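Long-range contact in protein kinase A regulatory subunit, putative (Trypanosoma cruzi, PDB 6FTF), which probably restrains the catalytic subunit of a cAMP-independent protein kinase A and binds the nucleoside analogue 7-cyano-7-deazainosine in two cyclic nucleotide-binding domains: residues I205-V210 with H253-K258. Numbering follows the deposited sequence. Where two conformers were deposited one is given.
Sequences IMEGTV and HVITAK
Met206 and Glu207 both turn their backbone N-H groups onto the carbonyl oxygen of Ile255, the signature of a classic beta bulge. Met206 N lies 2.8 Å from Ile255 O, and Glu207 N makes the longer bond at 3.2 Å to that same Ile255 O. In return Ile255 N donates to Glu207 O (3.0 Å), completing an antiparallel hydrogen-bonded pair, while Ile205 and Thr256 form a non-hydrogen-bonded one.

The side chains sort around this bulge. Met206 keeps CG anti to its carbonyl carbon (chi1 -61°), which carries the chain along the partner strand; its CB packs against Ile255 CG2, and SD ends 4.0 Å from Ala257 CB. Glu207 points CG anti to its backbone N (chi1 -176°) and runs out extended, slanting across the Ile255 side chain and approaching it most closely at the tips, OE1 3.7 Å from Ile255 CD1. Glu207 OE2 and His253 O each accept from one water, whose oxygen is 2.8 Å from Glu207 OE2. Beyond the bulge, Gly208 has no CB where His253 O and Val254 CG2 crowd in, and its CA comes 3.5 Å from His253 O in a CA-H...O contact. On the buried side, Val254 CG2 meets Val210 CG1 at 4.0 Å, the two side chains crossing at about a right angle.

The corner at Met206 takes the chain from strand 201-205 into strand 209-215 of the second sheet of this cupin-type cyclic nucleotide-binding domain. Strand 254-260 lies between 201-205 and 181-186, where Glu185 OE1 is hydrogen-bonded to His253 NE2, while Ile192 of strand 191-193 touches both Val210 and Val254.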
loop_
_atom_site.group_PDB
_atom_site.type_symbol
_atom_site.label_atom_id
_atom_site.label_comp_id
_atom_site.label_asym_id
_atom_site.label_seq_id
_atom_site.Cartn_x
_atom_site.Cartn_y
_atom_site.Cartn_z
ATOM N N ILE A 205 3.945 15.130 1.695
ATOM C CA ILE A 205 3.888 16.289 2.576
ATOM C C ILE A 205 2.472 16.854 2.594
ATOM O O ILE A 205 1.974 17.362 1.586
ATOM C CB ILE A 205 4.915 17.348 2.164
ATOM C CG1 ILE A 205 6.315 16.729 2.149
ATOM C CG2 ILE A 205 4.846 18.539 3.121
ATOM C CD1 ILE A 205 7.373 17.632 1.571
ATOM N N MET A 206 1.833 16.814 3.763
ATOM C CA MET A 206 0.513 17.402 3.939
ATOM C C MET A 206 0.591 18.869 4.315
ATOM O O MET A 206 -0.310 19.644 3.966
ATOM C CB MET A 206 -0.287 16.633 5.000
ATOM C CG MET A 206 -0.517 15.178 4.635
ATOM S SD MET A 206 -1.462 14.236 5.845
ATOM C CE MET A 206 -3.118 14.856 5.546
ATOM N N GLU A 207 1.640 19.270 5.021
ATOM C CA GLU A 207 1.864 20.664 5.359
ATOM C C GLU A 207 3.346 20.851 5.632
ATOM O O GLU A 207 3.984 19.976 6.219
ATOM C CB GLU A 207 1.085 21.019 6.625
ATOM C CG GLU A 207 1.131 22.455 7.054
ATOM C CD GLU A 207 0.493 22.627 8.421
ATOM O OE1 GLU A 207 -0.639 22.134 8.617
ATOM O OE2 GLU A 207 1.139 23.221 9.308
ATOM N N GLY A 208 3.875 22.001 5.240
ATOM C CA GLY A 208 5.232 22.397 5.578
ATOM C C GLY A 208 6.215 22.239 4.437
ATOM O O GLY A 208 5.858 21.911 3.301
ATOM N N THR A 209 7.482 22.493 4.766
ATOM C CA THR A 209 8.576 22.460 3.806
ATOM C C THR A 209 9.742 21.656 4.361
ATOM O O THR A 209 9.957 21.591 5.569
ATOM C CB THR A 209 9.008 23.902 3.493
ATOM O OG1 THR A 209 7.870 24.605 2.963
ATOM C CG2 THR A 209 10.134 23.985 2.496
ATOM N N VAL A 210 10.454 20.990 3.453
ATOM C CA VAL A 210 11.617 20.172 3.775
ATOM C C VAL A 210 12.779 20.567 2.880
ATOM O O VAL A 210 12.598 21.132 1.802
ATOM C CB VAL A 210 11.346 18.647 3.627
ATOM C CG1 VAL A 210 10.142 18.240 4.476
ATOM C CG2 VAL A 210 11.138 18.262 2.153
ATOM N N HIS A 253 7.543 23.326 10.749
ATOM C CA HIS A 253 6.763 22.184 11.186
ATOM C C HIS A 253 6.225 21.488 9.944
ATOM O O HIS A 253 5.827 22.143 8.977
ATOM C CB HIS A 253 5.609 22.608 12.089
ATOM C CG HIS A 253 4.916 21.445 12.725
ATOM N ND1 HIS A 253 5.439 20.767 13.808
ATOM C CD2 HIS A 253 3.773 20.801 12.396
ATOM C CE1 HIS A 253 4.635 19.772 14.131
ATOM N NE2 HIS A 253 3.612 19.774 13.293
ATOM N N VAL A 254 6.267 20.161 9.952
ATOM C CA VAL A 254 5.856 19.362 8.807
ATOM C C VAL A 254 4.886 18.286 9.263
ATOM O O VAL A 254 5.082 17.648 10.301
ATOM C CB VAL A 254 7.069 18.724 8.105
ATOM C CG1 VAL A 254 6.642 17.644 7.102
ATOM C CG2 VAL A 254 7.908 19.782 7.430
ATOM N N ILE A 255 3.831 18.086 8.487
ATOM C CA ILE A 255 2.930 16.959 8.671
ATOM C C ILE A 255 3.026 16.111 7.417
ATOM O O ILE A 255 2.919 16.647 6.310
ATOM C CB ILE A 255 1.480 17.421 8.898
ATOM C CG1 ILE A 255 1.394 18.337 10.122
ATOM C CG2 ILE A 255 0.552 16.219 9.060
ATOM C CD1 ILE A 255 0.017 18.928 10.384
ATOM N N THR A 256 3.217 14.814 7.589
ATOM C CA THR A 256 3.312 13.884 6.472
ATOM C C THR A 256 2.275 12.779 6.592
ATOM O O THR A 256 1.838 12.416 7.688
ATOM C CB THR A 256 4.693 13.190 6.378
ATOM O OG1 THR A 256 4.898 12.323 7.498
ATOM C CG2 THR A 256 5.829 14.190 6.302
ATOM N N ALA A 257 1.917 12.240 5.428
ATOM C CA ALA A 257 1.318 10.921 5.313
ATOM C C ALA A 257 2.428 9.978 4.884
ATOM O O ALA A 257 3.218 10.314 4.003
ATOM C CB ALA A 257 0.186 10.897 4.287
ATOM N N LYS A 258 2.486 8.812 5.505
ATOM C CA LYS A 258 3.620 7.898 5.457
ATOM C C LYS A 258 3.155 6.547 4.922
ATOM O O LYS A 258 2.154 5.996 5.404
ATOM C CB LYS A 258 4.101 7.774 6.921
ATOM C CG LYS A 258 5.285 6.910 7.250
ATOM C CD LYS A 258 5.606 7.054 8.731
ATOM C CE LYS A 258 6.862 6.277 9.111
ATOM N NZ LYS A 258 7.188 6.431 10.543
HETATM O O HOH W 1 3.762 24.047 8.902
#